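Local coordinates for Alpha/beta hydrolase fold protein (Ochrobactrum, PDB 4G9E) that is an N-acyl homoserine lactonase that opens the lactone ring of these bacterial signals, captured here with ring-opened N-butanoyl-L-homoserine bound, at residues Y160-S163 with P168-A171; L235-T240 with L262-R267; R131-Q136 with N199-V204. One frame throughout, in Å; residues are numbered along the deposited sequence.

Overall arrangement
The three contacts lie on the periphery of an alpha/beta hydrolase, and only contact 1 reaches the bound N-butanoyl-L-homoserine, through Tyr160. Contact 3 (131-136 with 199-204) joins the two ends of the strand-free excursion between strands 120-124 and 211-216, and contact 1 (160-163 with 168-171) is nested inside it; their centres lie about 28 Å apart and their nearest atoms about 12 Å. The side chain of Glu133 in contact 3 is about 12 Å from the ligand. Contact 2 packs the last helix, 255-270, against the loop before strand 241-243, its centre about 28 Å from that of contact 1 and about 22 Å from that of contact 3, where the nearest atoms are about 7 Å apart.

Contact 1 (Y160-S163 with P168-A171); sequences YARS and PFEA. With C4L (N-butanoyl-L-homoserine), chain C.
In the helical cap of this alpha/beta hydrolase, Ala161 and Arg162 of helix 154-165 receive the ring of Phe169 from the loop that leads into helix 171-179. Phe169 has two conformers, and the packing described is that of one of them. Over one face of its ring sits the aliphatic part of Arg162: CG lies 3.6 Å from the centroid and only 11° off the ring normal, a CH-pi contact. The Arg162 chain runs extended from CG to NE across the ring and brings the guanidinium round to the CB side, where Phe169 CD2 sits over one face of it and NH1 comes within 3.4 Å of Phe169 CB. Guanidinium and ring planes are 36° apart, too tilted for a flat stack, and the charge is met by Glu158, which forms a salt bridge with Arg162 NE. Ala161 comes in at the ring edge, near its plane, with CB 3.5 Å from Phe169 CE1. With CG anti to the backbone N (chi1 -162°), Phe169 turns its ring back onto the helix, while Leu174 of helix 171-179 also touches it. One residue before Ala161, the helix serves the ligand pocket. Tyr160 OH is hydrogen-bonded at 2.8 Å to O3, the side-chain hydroxyl of the bound homoserine, which lies at the edge of the phenol ring. Asn33 N, Leu103 N and His248 NE2 hold the same ligand. A cap helix that packs against its neighbouring loop on one side and lends a tyrosine to the ligand on another fits the lidded pocket of the alpha/beta hydrolase fold.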
loop_
_atom_site.group_PDB
_atom_site.type_symbol
_atom_site.label_atom_id
_atom_site.label_comp_id
_atom_site.label_asym_id
_atom_site.label_seq_id
_atom_site.Cartn_x
_atom_site.Cartn_y
_atom_site.Cartn_z
ATOM N N TYR A 160 -12.040 -7.963 10.361
ATOM C CA TYR A 160 -11.272 -7.268 9.338
ATOM C C TYR A 160 -9.798 -7.176 9.719
ATOM O O TYR A 160 -8.924 -7.416 8.890
ATOM C CB TYR A 160 -11.848 -5.874 9.047
ATOM C CG TYR A 160 -11.408 -5.328 7.705
ATOM C CD1 TYR A 160 -11.805 -5.948 6.528
ATOM C CD2 TYR A 160 -10.588 -4.210 7.611
ATOM C CE1 TYR A 160 -11.405 -5.475 5.300
ATOM C CE2 TYR A 160 -10.184 -3.721 6.371
ATOM C CZ TYR A 160 -10.597 -4.364 5.225
ATOM O OH TYR A 160 -10.200 -3.901 3.994
ATOM N N ALA A 161 -9.523 -6.818 10.969
ATOM C CA ALA A 161 -8.145 -6.708 11.439
ATOM C C ALA A 161 -7.416 -8.040 11.333
ATOM O O ALA A 161 -6.264 -8.105 10.884
ATOM C CB ALA A 161 -8.109 -6.203 12.869
ATOM N N ARG A 162 -8.078 -9.110 11.761
ATOM C CA ARG A 162 -7.441 -10.419 11.732
ATOM C C ARG A 162 -7.176 -10.889 10.303
ATOM O O ARG A 162 -6.116 -11.427 10.014
ATOM C CB ARG A 162 -8.273 -11.446 12.502
ATOM C CG ARG A 162 -8.237 -11.243 14.007
ATOM C CD ARG A 162 -8.897 -12.398 14.736
ATOM N NE ARG A 162 -8.863 -12.223 16.188
ATOM C CZ ARG A 162 -7.826 -12.523 16.961
ATOM N NH1 ARG A 162 -6.724 -13.026 16.427
ATOM N NH2 ARG A 162 -7.891 -12.323 18.273
ATOM N N SER A 163 -8.136 -10.680 9.408
ATOM C CA SER A 163 -7.984 -11.162 8.039
ATOM C C SER A 163 -6.978 -10.337 7.233
ATOM O O SER A 163 -6.213 -10.882 6.444
ATOM C CB SER A 163 -9.335 -11.214 7.324
ATOM O OG SER A 163 -9.941 -9.936 7.289
ATOM N N PRO A 168 1.168 -12.644 13.362
ATOM C CA PRO A 168 0.502 -12.726 14.662
ATOM C C PRO A 168 -0.463 -11.576 14.880
ATOM O O PRO A 168 -0.220 -10.464 14.451
ATOM C CB PRO A 168 1.669 -12.583 15.638
ATOM C CG PRO A 168 2.613 -11.683 14.931
ATOM C CD PRO A 168 2.517 -12.062 13.482
ATOM N N PHE A 169 -1.562 -11.842 15.563
ATOM C CA PHE A 169 -2.483 -10.775 15.886
ATOM C C PHE A 169 -2.165 -10.145 17.229
ATOM O O PHE A 169 -1.641 -10.796 18.122
ATOM C CB PHE A 169 -3.916 -11.273 15.883
ATOM C CG PHE A 169 -4.908 -10.169 15.788
ATOM C CD1 PHE A 169 -5.043 -9.462 14.610
ATOM C CD2 PHE A 169 -5.670 -9.804 16.881
ATOM C CE1 PHE A 169 -5.941 -8.425 14.511
ATOM C CE2 PHE A 169 -6.576 -8.763 16.791
ATOM C CZ PHE A 169 -6.711 -8.075 15.604
ATOM N N GLU A 170 -2.443 -8.861 17.350
ATOM C CA GLU A 170 -2.427 -8.293 18.667
ATOM C C GLU A 170 -3.413 -7.150 18.796
ATOM O O GLU A 170 -3.881 -6.611 17.784
ATOM C CB GLU A 170 -1.097 -7.763 19.067
ATOM C CG GLU A 170 -0.460 -6.847 18.093
ATOM C CD GLU A 170 0.907 -6.446 18.581
ATOM O OE1 GLU A 170 0.961 -5.838 19.614
ATOM O OE2 GLU A 170 1.917 -6.796 17.992
ATOM N N ALA A 171 -3.661 -6.734 20.033
ATOM C CA ALA A 171 -4.736 -5.803 20.338
ATOM C C ALA A 171 -4.567 -4.441 19.683
ATOM O O ALA A 171 -5.553 -3.806 19.331
ATOM C CB ALA A 171 -4.891 -5.651 21.845
HETATM O O1 C4L C . -6.231 -4.519 2.786
HETATM C C4 C4L C . -6.733 -3.704 1.975
HETATM O O2 C4L C . -6.260 -2.566 1.761
HETATM C C3 C4L C . -7.990 -4.087 1.229
HETATM C C2 C4L C . -8.119 -5.610 1.094
HETATM C C1 C4L C . -9.546 -6.044 0.799
HETATM O O3 C4L C . -10.365 -5.870 1.967
HETATM N N1 C4L C . -8.037 -3.510 -0.119
HETATM C C5 C4L C . -8.827 -2.479 -0.431
HETATM O O4 C4L C . -9.585 -1.943 0.368
HETATM C C6 C4L C . -8.771 -1.986 -1.859
HETATM C C7 C4L C . -10.190 -1.825 -2.394
HETATM C C8 C4L C . -10.935 -3.151 -2.484
#

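Contact 2 (L235-T240 with L262-R267); sequences LWEGKT and LARFIR
Trp236 and Phe265 form the tight, buried half of this contact, an edge-to-face pair with ring planes at 71°. Phe265 CD1 rests on one face of the indole, 3.5 Å from Trp236 CG, and Phe265 CB lies over the six-membered ring as a CH-pi donor, 4.1 Å from its centroid. Across the opposite indole face runs CG of the neighbouring Glu237, while Arg264 CG meets the edge. The indole NE1 is hydrogen-bonded to Asp268, one turn further along helix 255-270. With an alanine in place of Trp236, the edge of Phe265 would probably face a gap and Asp268 lose its N-H partner. Toward solvent the packing gives way to charge: a bend at chi3 (68°) swings the Arg264 guanidinium side-on to Glu237. Arg264 NE donates to Glu237 OE2 at 2.7 Å and Arg264 NH1 to Glu237 OE1 at 3.0 Å, both on syn sides, with the two groups 8° from coplanar. Phe265 also touches Met122 of strand 120-124 and Ala212 of strand 211-216. A buried aromatic pair with a two-bond salt bridge on its solvent side thus joins the loop before strand 241-243 to the C-terminal helix that covers the sheet, as in alpha/beta hydrolases.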
loop_
_atom_site.group_PDB
_atom_site.type_symbol
_atom_site.label_atom_id
_atom_site.label_comp_id
_atom_site.label_asym_id
_atom_site.label_seq_id
_atom_site.Cartn_x
_atom_site.Cartn_y
_atom_site.Cartn_z
ATOM N N LEU A 235 7.713 -6.111 -15.577
ATOM C CA LEU A 235 7.520 -6.919 -14.382
ATOM C C LEU A 235 8.871 -7.349 -13.817
ATOM O O LEU A 235 9.656 -8.031 -14.484
ATOM C CB LEU A 235 6.678 -8.149 -14.706
ATOM C CG LEU A 235 6.340 -9.079 -13.546
ATOM C CD1 LEU A 235 5.602 -8.336 -12.443
ATOM C CD2 LEU A 235 5.526 -10.262 -14.052
ATOM N N TRP A 236 9.143 -6.939 -12.585
ATOM C CA TRP A 236 10.429 -7.213 -11.953
ATOM C C TRP A 236 10.680 -8.709 -11.829
ATOM O O TRP A 236 9.862 -9.445 -11.268
ATOM C CB TRP A 236 10.466 -6.541 -10.587
ATOM C CG TRP A 236 11.716 -6.776 -9.806
ATOM C CD1 TRP A 236 12.967 -6.294 -10.075
ATOM C CD2 TRP A 236 11.829 -7.528 -8.592
ATOM N NE1 TRP A 236 13.852 -6.713 -9.104
ATOM C CE2 TRP A 236 13.175 -7.470 -8.182
ATOM C CE3 TRP A 236 10.918 -8.249 -7.816
ATOM C CZ2 TRP A 236 13.629 -8.099 -7.025
ATOM C CZ3 TRP A 236 11.370 -8.871 -6.672
ATOM C CH2 TRP A 236 12.714 -8.792 -6.289
ATOM N N GLU A 237 11.819 -9.139 -12.365
ATOM C CA GLU A 237 12.227 -10.549 -12.395
ATOM C C GLU A 237 11.296 -11.435 -13.229
ATOM O O GLU A 237 11.383 -12.660 -13.190
ATOM C CB GLU A 237 12.484 -11.103 -10.985
ATOM C CG GLU A 237 13.685 -10.436 -10.330
ATOM C CD GLU A 237 14.105 -11.059 -9.012
ATOM O OE1 GLU A 237 13.326 -11.842 -8.424
ATOM O OE2 GLU A 237 15.231 -10.748 -8.563
ATOM N N GLY A 238 10.423 -10.798 -14.005
ATOM C CA GLY A 238 9.656 -11.480 -15.031
ATOM C C GLY A 238 8.542 -12.379 -14.546
ATOM O O GLY A 238 7.986 -13.153 -15.320
ATOM N N LYS A 239 8.247 -12.320 -13.270
ATOM C CA LYS A 239 7.163 -13.121 -12.721
ATOM C C LYS A 239 6.570 -12.468 -11.478
ATOM O O LYS A 239 7.172 -11.603 -10.908
ATOM C CB LYS A 239 7.617 -14.555 -12.406
ATOM C CG LYS A 239 8.555 -14.596 -11.244
ATOM C CD LYS A 239 9.024 -16.056 -11.019
ATOM C CE LYS A 239 7.829 -16.964 -10.655
ATOM N NZ LYS A 239 7.631 -18.323 -11.338
ATOM N N THR A 240 5.361 -12.908 -11.108
ATOM C CA THR A 240 4.801 -12.549 -9.820
ATOM C C THR A 240 5.347 -13.537 -8.786
ATOM O O THR A 240 5.558 -14.710 -9.092
ATOM C CB THR A 240 3.254 -12.497 -9.850
ATOM O OG1 THR A 240 2.720 -13.794 -10.140
ATOM C CG2 THR A 240 2.787 -11.520 -10.917
ATOM N N LEU A 262 11.997 -7.284 -0.964
ATOM C CA LEU A 262 11.971 -5.834 -0.915
ATOM C C LEU A 262 13.380 -5.259 -1.021
ATOM O O LEU A 262 13.605 -4.314 -1.771
ATOM C CB LEU A 262 11.268 -5.357 0.355
ATOM C CG LEU A 262 11.191 -3.841 0.538
ATOM C CD1 LEU A 262 10.521 -3.163 -0.656
ATOM C CD2 LEU A 262 10.489 -3.501 1.846
ATOM N N ALA A 263 14.323 -5.820 -0.267
ATOM C CA ALA A 263 15.700 -5.346 -0.328
ATOM C C ALA A 263 16.287 -5.499 -1.729
ATOM O O ALA A 263 16.985 -4.606 -2.223
ATOM C CB ALA A 263 16.566 -6.077 0.694
ATOM N N ARG A 264 16.037 -6.639 -2.359
ATOM C CA ARG A 264 16.578 -6.884 -3.686
ATOM C C ARG A 264 15.976 -5.907 -4.693
ATOM O O ARG A 264 16.678 -5.370 -5.546
ATOM C CB ARG A 264 16.370 -8.335 -4.118
ATOM C CG ARG A 264 17.148 -8.713 -5.365
ATOM C CD ARG A 264 17.159 -10.213 -5.576
ATOM N NE ARG A 264 15.864 -10.807 -5.910
ATOM C CZ ARG A 264 15.190 -11.647 -5.127
ATOM N NH1 ARG A 264 14.052 -12.173 -5.552
ATOM N NH2 ARG A 264 15.647 -11.967 -3.924
ATOM N N PHE A 265 14.678 -5.662 -4.572
ATOM C CA PHE A 265 13.998 -4.724 -5.448
ATOM C C PHE A 265 14.548 -3.308 -5.267
ATOM O O PHE A 265 14.832 -2.617 -6.251
ATOM C CB PHE A 265 12.494 -4.757 -5.175
ATOM C CG PHE A 265 11.694 -3.919 -6.123
ATOM C CD1 PHE A 265 11.733 -4.165 -7.485
ATOM C CD2 PHE A 265 10.880 -2.897 -5.650
ATOM C CE1 PHE A 265 10.980 -3.395 -8.369
ATOM C CE2 PHE A 265 10.124 -2.124 -6.530
ATOM C CZ PHE A 265 10.166 -2.386 -7.883
ATOM N N ILE A 266 14.718 -2.863 -4.025
ATOM C CA ILE A 266 15.269 -1.532 -3.790
ATOM C C ILE A 266 16.678 -1.429 -4.380
ATOM O O ILE A 266 16.997 -0.467 -5.083
ATOM C CB ILE A 266 15.296 -1.156 -2.300
ATOM C CG1 ILE A 266 13.878 -1.092 -1.728
ATOM C CG2 ILE A 266 16.005 0.176 -2.105
ATOM C CD1 ILE A 266 13.848 -1.058 -0.209
ATOM N N ARG A 267 17.519 -2.425 -4.116
ATOM C CA ARG A 267 18.871 -2.429 -4.666
ATOM C C ARG A 267 18.815 -2.339 -6.192
ATOM O O ARG A 267 19.533 -1.544 -6.806
ATOM C CB ARG A 267 19.622 -3.691 -4.210
ATOM C CG ARG A 267 21.114 -3.713 -4.518
ATOM C CD ARG A 267 21.461 -4.113 -5.947
ATOM N NE ARG A 267 20.782 -5.314 -6.418
ATOM C CZ ARG A 267 21.196 -6.564 -6.212
ATOM N NH1 ARG A 267 20.483 -7.564 -6.709
ATOM N NH2 ARG A 267 22.315 -6.825 -5.526
#

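Contact 3 (R131-Q136 with N199-V204); sequences REEVGQ and NQRDIV
Arg201 NH1 is gripped by two carboxylates at once: Glu133 OE2 at 2.9 Å and Glu132 OE2 at 3.1 Å. Glu133 OE2 lies in the guanidinium plane but takes the N-H from above its own carboxylate, the planes standing 81° apart, whereas Glu132 OE2 is met on its syn side and sits somewhat tilted from the guanidinium plane. A bend of the Glu132 chain at chi2 (-82°) carries its carboxylate round to the arginine. The other nitrogens are engaged too. Arg201 NE reaches Asp202 OD1 at 3.3 Å, in the guanidinium plane, and a water bridges Arg201 NH2 (2.7 Å) to Glu132 OE2 (2.8 Å). Three acids around one guanidinium would be expected to favour its charged form and to fix its rotation. Nearby side chains bind two backbone N-H groups: Glu133 OE1 accepts from Ala130 N, and Asn199 OD1, at the N-cap of helix 200-206, accepts from Asp202 N at 3.1 Å. At the protein surface, this salt-bridge network ties together the beginnings of helices 134-137 and 200-206, at the two ends of the excursion between strands 120-124 and 211-216, the site of the cap insertion in the alpha/beta hydrolase fold.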
loop_
_atom_site.group_PDB
_atom_site.type_symbol
_atom_site.label_atom_id
_atom_site.label_comp_id
_atom_site.label_asym_id
_atom_site.label_seq_id
_atom_site.Cartn_x
_atom_site.Cartn_y
_atom_site.Cartn_z
ATOM N N ARG A 131 -12.302 -1.396 -13.544
ATOM C CA ARG A 131 -13.456 -1.422 -12.656
ATOM C C ARG A 131 -14.329 -2.664 -12.862
ATOM O O ARG A 131 -14.886 -3.194 -11.903
ATOM C CB ARG A 131 -14.286 -0.145 -12.788
ATOM C CG ARG A 131 -15.022 -0.008 -14.102
ATOM C CD ARG A 131 -15.828 1.268 -14.149
ATOM N NE ARG A 131 -16.816 1.201 -15.208
ATOM C CZ ARG A 131 -17.793 2.081 -15.367
ATOM N NH1 ARG A 131 -17.897 3.107 -14.540
ATOM N NH2 ARG A 131 -18.660 1.932 -16.354
ATOM N N GLU A 132 -14.439 -3.141 -14.099
ATOM C CA GLU A 132 -15.298 -4.292 -14.370
ATOM C C GLU A 132 -14.683 -5.631 -13.939
ATOM O O GLU A 132 -15.340 -6.669 -13.998
ATOM C CB GLU A 132 -15.714 -4.344 -15.843
ATOM C CG GLU A 132 -14.623 -4.722 -16.826
ATOM C CD GLU A 132 -13.718 -3.563 -17.225
ATOM O OE1 GLU A 132 -13.900 -2.425 -16.726
ATOM O OE2 GLU A 132 -12.813 -3.808 -18.054
ATOM N N GLU A 133 -13.431 -5.595 -13.488
ATOM C CA GLU A 133 -12.685 -6.798 -13.136
ATOM C C GLU A 133 -12.570 -7.009 -11.638
ATOM O O GLU A 133 -11.879 -7.919 -11.198
ATOM C CB GLU A 133 -11.280 -6.735 -13.734
ATOM C CG GLU A 133 -11.268 -6.750 -15.243
ATOM C CD GLU A 133 -9.901 -6.475 -15.830
ATOM O OE1 GLU A 133 -9.041 -5.877 -15.144
ATOM O OE2 GLU A 133 -9.692 -6.848 -17.002
ATOM N N VAL A 134 -13.230 -6.175 -10.848
ATOM C CA VAL A 134 -13.096 -6.274 -9.399
ATOM C C VAL A 134 -13.474 -7.668 -8.882
ATOM O O VAL A 134 -12.769 -8.243 -8.046
ATOM C CB VAL A 134 -13.892 -5.159 -8.680
ATOM C CG1 VAL A 134 -13.885 -5.376 -7.180
ATOM C CG2 VAL A 134 -13.306 -3.788 -9.029
ATOM N N GLY A 135 -14.559 -8.227 -9.408
ATOM C CA GLY A 135 -14.982 -9.559 -9.020
ATOM C C GLY A 135 -13.990 -10.647 -9.396
ATOM O O GLY A 135 -13.895 -11.666 -8.718
ATOM N N GLN A 136 -13.266 -10.443 -10.490
ATOM C CA GLN A 136 -12.251 -11.397 -10.932
ATOM C C GLN A 136 -10.964 -11.334 -10.116
ATOM O O GLN A 136 -10.341 -12.353 -9.847
ATOM C CB GLN A 136 -11.922 -11.181 -12.407
ATOM C CG GLN A 136 -13.080 -11.463 -13.336
ATOM C CD GLN A 136 -12.859 -10.885 -14.715
ATOM O OE1 GLN A 136 -11.865 -11.185 -15.373
ATOM N NE2 GLN A 136 -13.785 -10.042 -15.159
ATOM N N ASN A 199 -7.651 3.791 -15.121
ATOM C CA ASN A 199 -7.828 2.349 -15.283
ATOM C C ASN A 199 -6.517 1.646 -14.938
ATOM O O ASN A 199 -5.505 1.807 -15.633
ATOM C CB ASN A 199 -8.254 2.069 -16.728
ATOM C CG ASN A 199 -8.459 0.600 -17.016
ATOM O OD1 ASN A 199 -7.686 -0.250 -16.578
ATOM N ND2 ASN A 199 -9.504 0.294 -17.774
ATOM N N GLN A 200 -6.523 0.883 -13.849
ATOM C CA GLN A 200 -5.283 0.332 -13.309
ATOM C C GLN A 200 -4.700 -0.792 -14.150
ATOM O O GLN A 200 -3.487 -1.000 -14.173
ATOM C CB GLN A 200 -5.495 -0.121 -11.868
ATOM C CG GLN A 200 -5.741 1.066 -10.954
ATOM C CD GLN A 200 -6.174 0.670 -9.571
ATOM O OE1 GLN A 200 -5.959 -0.464 -9.145
ATOM N NE2 GLN A 200 -6.800 1.600 -8.856
ATOM N N ARG A 201 -5.565 -1.527 -14.835
ATOM C CA ARG A 201 -5.102 -2.550 -15.751
ATOM C C ARG A 201 -4.249 -1.916 -16.842
ATOM O O ARG A 201 -3.138 -2.371 -17.127
ATOM C CB ARG A 201 -6.278 -3.296 -16.363
ATOM C CG ARG A 201 -5.878 -4.317 -17.400
ATOM C CD ARG A 201 -7.096 -4.790 -18.159
ATOM N NE ARG A 201 -7.711 -3.668 -18.859
ATOM C CZ ARG A 201 -9.016 -3.538 -19.061
ATOM N NH1 ARG A 201 -9.854 -4.466 -18.619
ATOM N NH2 ARG A 201 -9.485 -2.478 -19.707
ATOM N N ASP A 202 -4.768 -0.849 -17.443
ATOM C CA ASP A 202 -4.038 -0.187 -18.510
ATOM C C ASP A 202 -2.782 0.505 -17.987
ATOM O O ASP A 202 -1.736 0.473 -18.635
ATOM C CB ASP A 202 -4.924 0.816 -19.247
ATOM C CG ASP A 202 -6.099 0.153 -19.953
ATOM O OD1 ASP A 202 -6.099 -1.086 -20.103
ATOM O OD2 ASP A 202 -7.025 0.876 -20.360
ATOM N N ILE A 203 -2.871 1.119 -16.810
ATOM C CA ILE A 203 -1.714 1.807 -16.257
ATOM C C ILE A 203 -0.541 0.850 -16.066
ATOM O O ILE A 203 0.576 1.161 -16.478
ATOM C CB ILE A 203 -2.034 2.502 -14.930
ATOM C CG1 ILE A 203 -2.915 3.721 -15.185
ATOM C CG2 ILE A 203 -0.762 2.936 -14.225
ATOM C CD1 ILE A 203 -3.594 4.252 -13.942
ATOM N N VAL A 204 -0.773 -0.312 -15.459
ATOM C CA VAL A 204 0.358 -1.200 -15.202
ATOM C C VAL A 204 0.880 -1.853 -16.480
ATOM O O VAL A 204 2.072 -2.138 -16.578
ATOM C CB VAL A 204 0.099 -2.249 -14.088
ATOM C CG1 VAL A 204 -0.276 -1.569 -12.778
ATOM C CG2 VAL A 204 -0.917 -3.308 -14.512
HETATM O O HOH W 1 -11.980 -1.516 -19.419
#